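Local coordinates for protein probable glutathione S-transferase (PDB 3H1N) that probably conjugates glutathione to electrophilic substrates, as a member of the glutathione S-transferase family, at residues F36-I46 against I90-L100; G194-T205 against F243-A252. All blocks are in the same frame, centred on the assembly; numbering follows the deposited sequence.

Contact 1 of 2, residues F36-I46 against I90-L100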
loop_
_atom_site.group_PDB
_atom_site.type_symbol
_atom_site.label_atom_id
_atom_site.label_comp_id
_atom_site.label_asym_id
_atom_site.label_seq_id
_atom_site.Cartn_x
_atom_site.Cartn_y
_atom_site.Cartn_z
ATOM N N PHE B 36 2.643 -10.987 8.469
ATOM C CA PHE B 36 2.873 -9.677 9.087
ATOM C C PHE B 36 1.881 -9.436 10.234
ATOM O O PHE B 36 2.243 -8.921 11.303
ATOM C CB PHE B 36 2.801 -8.553 8.055
ATOM C CG PHE B 36 3.891 -8.608 7.012
ATOM C CD1 PHE B 36 5.159 -8.077 7.275
ATOM C CD2 PHE B 36 3.645 -9.178 5.760
ATOM C CE1 PHE B 36 6.162 -8.117 6.305
ATOM C CE2 PHE B 36 4.652 -9.233 4.782
ATOM C CZ PHE B 36 5.913 -8.704 5.059
ATOM N N VAL B 37 0.644 -9.863 10.032
ATOM C CA VAL B 37 -0.394 -9.713 11.052
ATOM C C VAL B 37 -0.151 -10.683 12.210
ATOM O O VAL B 37 -0.228 -10.293 13.390
ATOM C CB VAL B 37 -1.810 -9.881 10.446
ATOM C CG1 VAL B 37 -2.886 -9.767 11.532
ATOM C CG2 VAL B 37 -2.039 -8.850 9.369
ATOM N N ARG B 38 0.177 -11.928 11.860
ATOM C CA ARG B 38 0.379 -13.006 12.820
ATOM C C ARG B 38 1.530 -12.675 13.776
ATOM O O ARG B 38 1.426 -12.929 14.980
ATOM C CB ARG B 38 0.666 -14.316 12.060
ATOM C CG ARG B 38 0.466 -15.601 12.834
ATOM C CD ARG B 38 -0.022 -16.748 11.922
ATOM N NE ARG B 38 0.621 -16.673 10.623
ATOM C CZ ARG B 38 -0.008 -16.646 9.449
ATOM N NH1 ARG B 38 0.709 -16.541 8.342
ATOM N NH2 ARG B 38 -1.325 -16.774 9.372
ATOM N N LEU B 39 2.622 -12.108 13.251
ATOM C CA LEU B 39 3.742 -11.696 14.114
ATOM C C LEU B 39 3.322 -10.661 15.162
ATOM O O LEU B 39 3.671 -10.770 16.323
ATOM C CB LEU B 39 4.928 -11.172 13.284
ATOM C CG LEU B 39 5.763 -12.230 12.555
ATOM C CD1 LEU B 39 6.639 -11.572 11.505
ATOM C CD2 LEU B 39 6.611 -13.049 13.531
ATOM N N ALA B 40 2.561 -9.656 14.744
ATOM C CA ALA B 40 2.099 -8.628 15.668
ATOM C C ALA B 40 1.165 -9.164 16.753
ATOM O O ALA B 40 1.283 -8.775 17.919
ATOM C CB ALA B 40 1.427 -7.494 14.890
ATOM N N LEU B 41 0.230 -10.041 16.374
ATOM C CA LEU B 41 -0.739 -10.600 17.323
ATOM C C LEU B 41 -0.010 -11.492 18.304
ATOM O O LEU B 41 -0.289 -11.471 19.511
ATOM C CB LEU B 41 -1.823 -11.417 16.611
ATOM C CG LEU B 41 -2.764 -10.665 15.667
ATOM C CD1 LEU B 41 -3.517 -11.667 14.768
ATOM C CD2 LEU B 41 -3.721 -9.776 16.479
ATOM N N GLU B 42 0.937 -12.265 17.779
ATOM C CA GLU B 42 1.728 -13.176 18.619
ATOM C C GLU B 42 2.622 -12.421 19.615
ATOM O O GLU B 42 2.598 -12.699 20.825
ATOM C CB GLU B 42 2.554 -14.126 17.740
ATOM C CG GLU B 42 1.727 -15.176 16.954
ATOM C CD GLU B 42 1.378 -16.437 17.754
ATOM O OE1 GLU B 42 0.576 -17.262 17.258
ATOM O OE2 GLU B 42 1.891 -16.612 18.867
ATOM N N ALA B 43 3.413 -11.478 19.112
ATOM C CA ALA B 43 4.338 -10.707 19.952
ATOM C C ALA B 43 3.597 -9.780 20.921
ATOM O O ALA B 43 4.014 -9.621 22.065
ATOM C CB ALA B 43 5.332 -9.927 19.097
ATOM N N GLY B 44 2.481 -9.214 20.473
ATOM C CA GLY B 44 1.643 -8.376 21.330
ATOM C C GLY B 44 0.748 -9.145 22.294
ATOM O O GLY B 44 0.058 -8.538 23.107
ATOM N N LYS B 45 0.771 -10.475 22.207
ATOM C CA LYS B 45 -0.084 -11.370 23.018
ATOM C C LYS B 45 -1.571 -11.013 22.927
ATOM O O LYS B 45 -2.277 -10.911 23.932
ATOM C CB LYS B 45 0.390 -11.427 24.474
ATOM C CG LYS B 45 1.775 -12.023 24.635
ATOM C CD LYS B 45 2.165 -12.044 26.097
ATOM C CE LYS B 45 3.140 -10.928 26.433
ATOM N NZ LYS B 45 4.556 -11.405 26.349
ATOM N N ILE B 46 -2.028 -10.795 21.705
ATOM C CA ILE B 46 -3.426 -10.503 21.438
ATOM C C ILE B 46 -4.082 -11.803 20.967
ATOM O O ILE B 46 -3.689 -12.340 19.937
ATOM C CB ILE B 46 -3.550 -9.432 20.339
ATOM C CG1 ILE B 46 -2.806 -8.157 20.757
ATOM C CG2 ILE B 46 -5.021 -9.164 20.006
ATOM C CD1 ILE B 46 -2.467 -7.234 19.584
ATOM N N ILE B 90 -4.940 -3.439 8.819
ATOM C CA ILE B 90 -5.088 -4.312 9.990
ATOM C C ILE B 90 -4.084 -3.879 11.055
ATOM O O ILE B 90 -4.453 -3.661 12.208
ATOM C CB ILE B 90 -4.945 -5.812 9.623
ATOM C CG1 ILE B 90 -6.084 -6.236 8.669
ATOM C CG2 ILE B 90 -4.925 -6.686 10.888
ATOM C CD1 ILE B 90 -5.810 -7.559 7.943
ATOM N N LEU B 91 -2.832 -3.682 10.647
ATOM C CA LEU B 91 -1.766 -3.364 11.604
ATOM C C LEU B 91 -1.941 -1.976 12.213
ATOM O O LEU B 91 -1.713 -1.809 13.406
ATOM C CB LEU B 91 -0.384 -3.517 10.961
ATOM C CG LEU B 91 0.088 -4.944 10.663
ATOM C CD1 LEU B 91 1.310 -4.951 9.725
ATOM C CD2 LEU B 91 0.383 -5.692 11.962
ATOM N N LEU B 92 -2.360 -0.998 11.400
ATOM C CA LEU B 92 -2.742 0.332 11.892
ATOM C C LEU B 92 -3.738 0.273 13.081
ATOM O O LEU B 92 -3.601 1.020 14.064
ATOM C CB LEU B 92 -3.346 1.179 10.755
ATOM C CG LEU B 92 -3.694 2.634 11.087
ATOM C CD1 LEU B 92 -2.439 3.482 11.254
ATOM C CD2 LEU B 92 -4.644 3.239 10.014
ATOM N N PHE B 93 -4.746 -0.590 12.971
ATOM C CA PHE B 93 -5.711 -0.781 14.048
ATOM C C PHE B 93 -5.022 -1.330 15.296
ATOM O O PHE B 93 -5.235 -0.825 16.400
ATOM C CB PHE B 93 -6.883 -1.691 13.617
ATOM C CG PHE B 93 -7.701 -2.190 14.773
ATOM C CD1 PHE B 93 -8.522 -1.313 15.491
ATOM C CD2 PHE B 93 -7.608 -3.518 15.179
ATOM C CE1 PHE B 93 -9.268 -1.764 16.589
ATOM C CE2 PHE B 93 -8.347 -3.990 16.295
ATOM C CZ PHE B 93 -9.177 -3.112 16.990
ATOM N N LEU B 94 -4.192 -2.355 15.114
ATOM C CA LEU B 94 -3.501 -2.972 16.253
ATOM C C LEU B 94 -2.547 -2.003 16.931
ATOM O O LEU B 94 -2.391 -2.026 18.163
ATOM C CB LEU B 94 -2.757 -4.240 15.825
ATOM C CG LEU B 94 -3.651 -5.305 15.181
ATOM C CD1 LEU B 94 -2.845 -6.529 14.740
ATOM C CD2 LEU B 94 -4.801 -5.710 16.129
ATOM N N GLY B 95 -1.915 -1.158 16.120
ATOM C CA GLY B 95 -1.022 -0.123 16.632
ATOM C C GLY B 95 -1.730 0.898 17.510
ATOM O O GLY B 95 -1.193 1.319 18.540
ATOM N N VAL B 96 -2.929 1.302 17.100
ATOM C CA VAL B 96 -3.675 2.317 17.830
ATOM C C VAL B 96 -4.343 1.722 19.058
ATOM O O VAL B 96 -4.310 2.318 20.130
ATOM C CB VAL B 96 -4.712 3.050 16.928
ATOM C CG1 VAL B 96 -5.678 3.875 17.764
ATOM C CG2 VAL B 96 -3.995 3.944 15.943
ATOM N N GLU B 97 -4.931 0.538 18.913
ATOM C CA GLU B 97 -5.771 -0.002 19.978
ATOM C C GLU B 97 -5.004 -0.840 21.001
ATOM O O GLU B 97 -5.385 -0.858 22.174
ATOM C CB GLU B 97 -6.974 -0.746 19.387
ATOM C CG GLU B 97 -7.968 -1.384 20.363
ATOM C CD GLU B 97 -8.465 -0.490 21.508
ATOM O OE1 GLU B 97 -8.516 0.773 21.406
ATOM O OE2 GLU B 97 -8.844 -1.092 22.539
ATOM N N HIS B 98 -3.913 -1.478 20.580
ATOM C CA HIS B 98 -3.104 -2.312 21.477
ATOM C C HIS B 98 -1.701 -1.779 21.745
ATOM O O HIS B 98 -0.869 -2.480 22.329
ATOM C CB HIS B 98 -3.040 -3.755 20.961
ATOM C CG HIS B 98 -4.381 -4.415 20.885
ATOM N ND1 HIS B 98 -4.928 -5.110 21.942
ATOM C CD2 HIS B 98 -5.302 -4.457 19.892
ATOM C CE1 HIS B 98 -6.124 -5.561 21.601
ATOM N NE2 HIS B 98 -6.375 -5.177 20.364
ATOM N N GLY B 99 -1.432 -0.542 21.336
ATOM C CA GLY B 99 -0.144 0.086 21.650
ATOM C C GLY B 99 1.052 -0.533 20.930
ATOM O O GLY B 99 2.165 -0.528 21.457
ATOM N N LEU B 100 0.828 -1.063 19.727
ATOM C CA LEU B 100 1.934 -1.617 18.916
ATOM C C LEU B 100 2.577 -0.547 18.033
ATOM O O LEU B 100 3.376 -0.847 17.135
ATOM C CB LEU B 100 1.450 -2.801 18.062
ATOM C CG LEU B 100 0.640 -3.880 18.793
ATOM C CD1 LEU B 100 0.412 -5.065 17.882
ATOM C CD2 LEU B 100 1.332 -4.305 20.096
#
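Leu91 lays its CD2 branch against the methyl of Ala40, CD2 to CB 3.6 Å, in the heart of a near-parallel helix pair from the thioredoxin-like N-terminal domain of a glutathione S-transferase. Segments 36-43 and 90-97 run the same way, 17° apart, with axes 10.4 Å from each other. The small Ala40 receives leucines from both ends of the other segment, since CD1 of Leu100 also reaches its CB, at 4.0 Å. One turn earlier Val37 meets Ile90 at about a right angle: both valine methyls touch Ile90 CG2, the branch anti to that residue's backbone N. On the same flank CD2 of Leu41 meets CD1 of Leu94 at 3.8 Å. Helix 34-43 ends in a Schellman motif, Lys45 taking positive phi, and the chain turns back to bring Ile46 in from the opposite direction to His98. The imidazole is held by Tyr22 OH, hydrogen-bonded to His98 NE2; Tyr22 opens strand 22-25, whose Leu24 packs on Val37. In Ile46, chi1 at -58° puts CG1 beside the backbone N, and the extended chi2 then carries CD1 over one face of the His98 ring, a CH-pi contact 4.0 Å from the centroid and displaced toward CG, which it approaches to 3.6 Å.

Contact 2 of 2, residues G194-T205 against F243-A252; sequences GLLHAFPRRMRT and FRHYPELDGA
Asp250 takes the first backbone N-H groups of helix 200-206 on its two carboxylate oxygens: Arg201 N bonds to OD2 at 2.7 Å and Arg202 N to OD1 at 3.0 Å, both on the syn side. A side chain from the C-terminal tail thus supplies acceptors at a helix start whose N-cap residue, Phe199, has none in its own side chain. The helix end probably stabilises the buried negative charge. Further along, one oxygen of the C-terminal carboxylate, Ala252 O, accepts in its own plane from both Thr205 OG1, at 2.6 Å, and Arg202 NH1, at 2.9 Å. The bend of Arg202 at chi2 (61°) brings NH1 to this oxygen, while its NE bonds to Arg153 O. Arg201 lays one guanidinium face over Gly251 CA; water 3 joins its NH1 to Pro247 O. At the other end, water 1 bridges His197 NE2 and His245 N, and water 2 links Ala198 O to Tyr246 N. Apolar packing begins at Gly194, whose CA sits over the Phe243 ring, 3.6 Å from its centroid. The tail therefore follows the end of helix 183-198 and the start of helix 200-206, with Phe243 reaching helix 105-127 and Leu249 touching Ala149 of helix 142-167.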
loop_
_atom_site.group_PDB
_atom_site.type_symbol
_atom_site.label_atom_id
_atom_site.label_comp_id
_atom_site.label_asym_id
_atom_site.label_seq_id
_atom_site.Cartn_x
_atom_site.Cartn_y
_atom_site.Cartn_z
ATOM N N GLY B 194 12.474 -13.008 4.636
ATOM C CA GLY B 194 12.011 -13.358 3.297
ATOM C C GLY B 194 13.088 -13.207 2.230
ATOM O O GLY B 194 13.245 -14.083 1.382
ATOM N N LEU B 195 13.824 -12.100 2.279
ATOM C CA LEU B 195 14.906 -11.844 1.325
ATOM C C LEU B 195 16.081 -12.807 1.513
ATOM O O LEU B 195 16.688 -13.266 0.529
ATOM C CB LEU B 195 15.362 -10.379 1.383
ATOM C CG LEU B 195 14.347 -9.359 0.832
ATOM C CD1 LEU B 195 14.784 -7.894 1.046
ATOM C CD2 LEU B 195 14.073 -9.586 -0.651
ATOM N N LEU B 196 16.386 -13.117 2.769
ATOM C CA LEU B 196 17.423 -14.103 3.104
ATOM C C LEU B 196 17.108 -15.469 2.508
ATOM O O LEU B 196 18.015 -16.226 2.091
ATOM C CB LEU B 196 17.567 -14.218 4.625
ATOM C CG LEU B 196 18.380 -13.131 5.334
ATOM C CD1 LEU B 196 18.581 -13.429 6.838
ATOM C CD2 LEU B 196 19.741 -13.000 4.643
ATOM N N HIS B 197 15.823 -15.803 2.500
ATOM C CA HIS B 197 15.384 -17.067 1.957
ATOM C C HIS B 197 15.422 -17.064 0.417
ATOM O O HIS B 197 15.949 -18.003 -0.198
ATOM C CB HIS B 197 13.979 -17.406 2.450
ATOM C CG HIS B 197 13.383 -18.581 1.742
ATOM N ND1 HIS B 197 13.745 -19.885 2.026
ATOM C CD2 HIS B 197 12.496 -18.643 0.725
ATOM C CE1 HIS B 197 13.080 -20.698 1.221
ATOM N NE2 HIS B 197 12.319 -19.967 0.421
ATOM N N ALA B 198 14.882 -16.002 -0.180
ATOM C CA ALA B 198 14.695 -15.919 -1.634
ATOM C C ALA B 198 15.963 -15.595 -2.423
ATOM O O ALA B 198 16.125 -16.063 -3.552
ATOM C CB ALA B 198 13.600 -14.906 -1.980
ATOM N N PHE B 199 16.835 -14.775 -1.841
ATOM C CA PHE B 199 17.995 -14.238 -2.555
ATOM C C PHE B 199 19.222 -14.347 -1.688
ATOM O O PHE B 199 19.845 -13.330 -1.381
ATOM C CB PHE B 199 17.736 -12.768 -2.943
ATOM C CG PHE B 199 16.668 -12.613 -3.971
ATOM C CD1 PHE B 199 16.984 -12.716 -5.325
ATOM C CD2 PHE B 199 15.338 -12.396 -3.598
ATOM C CE1 PHE B 199 15.998 -12.597 -6.295
ATOM C CE2 PHE B 199 14.347 -12.303 -4.563
ATOM C CZ PHE B 199 14.679 -12.393 -5.911
ATOM N N PRO B 200 19.565 -15.578 -1.266
ATOM C CA PRO B 200 20.695 -15.766 -0.337
ATOM C C PRO B 200 22.042 -15.280 -0.891
ATOM O O PRO B 200 22.829 -14.689 -0.141
ATOM C CB PRO B 200 20.688 -17.268 -0.074
ATOM C CG PRO B 200 20.004 -17.854 -1.252
ATOM C CD PRO B 200 18.928 -16.864 -1.604
ATOM N N ARG B 201 22.285 -15.471 -2.187
ATOM C CA ARG B 201 23.528 -14.997 -2.805
ATOM C C ARG B 201 23.613 -13.475 -2.826
ATOM O O ARG B 201 24.639 -12.918 -2.444
ATOM C CB ARG B 201 23.740 -15.587 -4.212
ATOM C CG ARG B 201 24.106 -17.076 -4.198
ATOM C CD ARG B 201 24.249 -17.669 -5.604
ATOM N NE ARG B 201 25.244 -16.956 -6.409
ATOM C CZ ARG B 201 25.076 -16.623 -7.689
ATOM N NH1 ARG B 201 23.952 -16.942 -8.323
ATOM N NH2 ARG B 201 26.034 -15.968 -8.337
ATOM N N ARG B 202 22.543 -12.799 -3.250
ATOM C CA ARG B 202 22.537 -11.331 -3.235
ATOM C C ARG B 202 22.639 -10.762 -1.816
ATOM O O ARG B 202 23.308 -9.744 -1.592
ATOM C CB ARG B 202 21.324 -10.750 -3.972
ATOM C CG ARG B 202 21.300 -9.199 -4.065
ATOM C CD ARG B 202 22.518 -8.648 -4.831
ATOM N NE ARG B 202 22.370 -7.226 -5.158
ATOM C CZ ARG B 202 23.380 -6.403 -5.448
ATOM N NH1 ARG B 202 24.640 -6.832 -5.423
ATOM N NH2 ARG B 202 23.133 -5.134 -5.749
HETATM N N MSE B 203 22.013 -11.439 -0.853
HETATM C CA MSE B 203 22.054 -10.979 0.537
HETATM C C MSE B 203 23.463 -11.151 1.102
HETATM O O MSE B 203 23.923 -10.332 1.904
HETATM C CB MSE B 203 21.002 -11.700 1.407
HETATM C CG MSE B 203 19.554 -11.274 1.108
HETATM SE SE MSE B 203 19.175 -9.394 1.479
HETATM C CE MSE B 203 18.773 -9.591 3.385
ATOM N N ARG B 204 24.151 -12.208 0.671
ATOM C CA ARG B 204 25.556 -12.386 1.025
ATOM C C ARG B 204 26.399 -11.158 0.638
ATOM O O ARG B 204 27.270 -10.744 1.409
ATOM C CB ARG B 204 26.111 -13.666 0.409
ATOM C CG ARG B 204 27.418 -14.115 0.990
ATOM C CD ARG B 204 27.451 -15.642 1.090
ATOM N NE ARG B 204 27.247 -16.292 -0.210
ATOM C CZ ARG B 204 26.245 -17.121 -0.514
ATOM N NH1 ARG B 204 25.314 -17.444 0.382
ATOM N NH2 ARG B 204 26.189 -17.644 -1.731
ATOM N N THR B 205 26.121 -10.573 -0.527
ATOM C CA THR B 205 26.799 -9.344 -0.971
ATOM C C THR B 205 26.392 -8.122 -0.128
ATOM O O THR B 205 27.237 -7.296 0.247
ATOM C CB THR B 205 26.504 -9.043 -2.460
ATOM O OG1 THR B 205 26.965 -10.135 -3.271
ATOM C CG2 THR B 205 27.193 -7.731 -2.916
ATOM N N PHE B 243 7.802 -15.042 -0.972
ATOM C CA PHE B 243 9.263 -15.185 -0.965
ATOM C C PHE B 243 9.656 -16.597 -1.423
ATOM O O PHE B 243 9.447 -17.581 -0.707
ATOM C CB PHE B 243 9.838 -14.862 0.430
ATOM C CG PHE B 243 9.484 -13.472 0.928
ATOM C CD1 PHE B 243 10.178 -12.359 0.463
ATOM C CD2 PHE B 243 8.450 -13.282 1.860
ATOM C CE1 PHE B 243 9.873 -11.072 0.916
ATOM C CE2 PHE B 243 8.126 -11.994 2.316
ATOM C CZ PHE B 243 8.835 -10.884 1.839
ATOM N N ARG B 244 10.175 -16.692 -2.645
ATOM C CA ARG B 244 10.455 -17.979 -3.262
ATOM C C ARG B 244 11.912 -18.064 -3.651
ATOM O O ARG B 244 12.447 -17.164 -4.304
ATOM C CB ARG B 244 9.593 -18.212 -4.507
ATOM C CG ARG B 244 8.081 -18.238 -4.271
ATOM C CD ARG B 244 7.359 -18.637 -5.545
ATOM N NE ARG B 244 5.905 -18.586 -5.426
ATOM C CZ ARG B 244 5.058 -19.055 -6.349
ATOM N NH1 ARG B 244 5.512 -19.661 -7.438
ATOM N NH2 ARG B 244 3.744 -18.946 -6.169
ATOM N N HIS B 245 12.552 -19.158 -3.273
ATOM C CA HIS B 245 13.944 -19.362 -3.657
ATOM C C HIS B 245 14.069 -20.019 -5.036
ATOM O O HIS B 245 13.892 -21.226 -5.181
ATOM C CB HIS B 245 14.695 -20.175 -2.596
ATOM C CG HIS B 245 16.104 -20.502 -2.986
ATOM N ND1 HIS B 245 16.970 -19.557 -3.491
ATOM C CD2 HIS B 245 16.787 -21.670 -2.974
ATOM C CE1 HIS B 245 18.129 -20.126 -3.767
ATOM N NE2 HIS B 245 18.047 -21.405 -3.453
ATOM N N TYR B 246 14.391 -19.206 -6.040
ATOM C CA TYR B 246 14.706 -19.678 -7.379
ATOM C C TYR B 246 16.167 -19.322 -7.664
ATOM O O TYR B 246 16.499 -18.153 -7.795
ATOM C CB TYR B 246 13.795 -18.977 -8.400
ATOM C CG TYR B 246 12.340 -19.383 -8.315
ATOM C CD1 TYR B 246 11.960 -20.726 -8.439
ATOM C CD2 TYR B 246 11.341 -18.425 -8.137
ATOM C CE1 TYR B 246 10.616 -21.104 -8.370
ATOM C CE2 TYR B 246 9.991 -18.790 -8.078
ATOM C CZ TYR B 246 9.636 -20.129 -8.198
ATOM O OH TYR B 246 8.306 -20.489 -8.141
ATOM N N PRO B 247 17.057 -20.326 -7.719
ATOM C CA PRO B 247 18.481 -20.027 -7.956
ATOM C C PRO B 247 18.708 -19.140 -9.197
ATOM O O PRO B 247 19.577 -18.253 -9.176
ATOM C CB PRO B 247 19.096 -21.417 -8.145
ATOM C CG PRO B 247 18.213 -22.321 -7.332
ATOM C CD PRO B 247 16.817 -21.769 -7.536
ATOM N N GLU B 248 17.904 -19.343 -10.244
ATOM C CA GLU B 248 18.058 -18.585 -11.498
ATOM C C GLU B 248 17.771 -17.078 -11.379
ATOM O O GLU B 248 18.255 -16.282 -12.193
ATOM C CB GLU B 248 17.243 -19.221 -12.639
ATOM C CG GLU B 248 15.717 -19.167 -12.477
ATOM C CD GLU B 248 15.130 -20.356 -11.728
ATOM O OE1 GLU B 248 15.846 -21.029 -10.934
ATOM O OE2 GLU B 248 13.922 -20.617 -11.921
ATOM N N LEU B 249 17.006 -16.699 -10.354
ATOM C CA LEU B 249 16.709 -15.300 -10.086
ATOM C C LEU B 249 17.706 -14.633 -9.124
ATOM O O LEU B 249 17.705 -13.412 -8.988
ATOM C CB LEU B 249 15.265 -15.159 -9.566
ATOM C CG LEU B 249 14.158 -15.750 -10.454
ATOM C CD1 LEU B 249 12.787 -15.324 -9.931
ATOM C CD2 LEU B 249 14.326 -15.322 -11.912
ATOM N N ASP B 250 18.571 -15.430 -8.484
ATOM C CA ASP B 250 19.557 -14.915 -7.535
ATOM C C ASP B 250 20.873 -14.533 -8.266
ATOM O O ASP B 250 21.033 -14.771 -9.470
ATOM C CB ASP B 250 19.814 -15.986 -6.450
ATOM C CG ASP B 250 20.333 -15.415 -5.118
ATOM O OD1 ASP B 250 20.456 -14.191 -4.950
ATOM O OD2 ASP B 250 20.635 -16.230 -4.217
ATOM N N GLY B 251 21.790 -13.905 -7.543
ATOM C CA GLY B 251 23.114 -13.555 -8.073
ATOM C C GLY B 251 23.868 -12.683 -7.086
ATOM O O GLY B 251 23.264 -12.102 -6.188
ATOM N N ALA B 252 25.183 -12.563 -7.267
ATOM C CA ALA B 252 26.003 -11.729 -6.381
ATOM C C ALA B 252 25.582 -10.261 -6.457
ATOM O O ALA B 252 25.624 -9.526 -5.464
ATOM C CB ALA B 252 27.492 -11.889 -6.706
ATOM O OXT ALA B 252 25.174 -9.768 -7.510
HETATM O O HOH W 1 10.981 -21.049 -1.649
HETATM O O HOH W 2 14.955 -16.332 -6.085
HETATM O O HOH W 3 21.747 -18.838 -8.118
HETATM O O HOH W 4 26.068 -13.742 -9.930
#

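Overall arrangement
Contact 1 closes before contact 2 opens along the chain, and the two lie on opposite sides of its centre, their own centres 29 Å apart. Contact 1 joins helices 34-43 and 87-97 of the thioredoxin-like domain beside the mixed sheet; contact 2 ties the last ten residues to the all-helical C-terminal domain. Their nearest atoms are about 5 Å apart without touching. Helices 105-127 and 183-198 connect them: Phe36 and Phe243 both pack on Thr122, and helix 183-198 meets contact 1 through Tyr183, Leu186, Ser187 and His190 before its end enters contact 2. Helix 87-97 also faces the second subunit, which touches neither segment of contact 2, so, of the two, only contact 1 borders the second subunit.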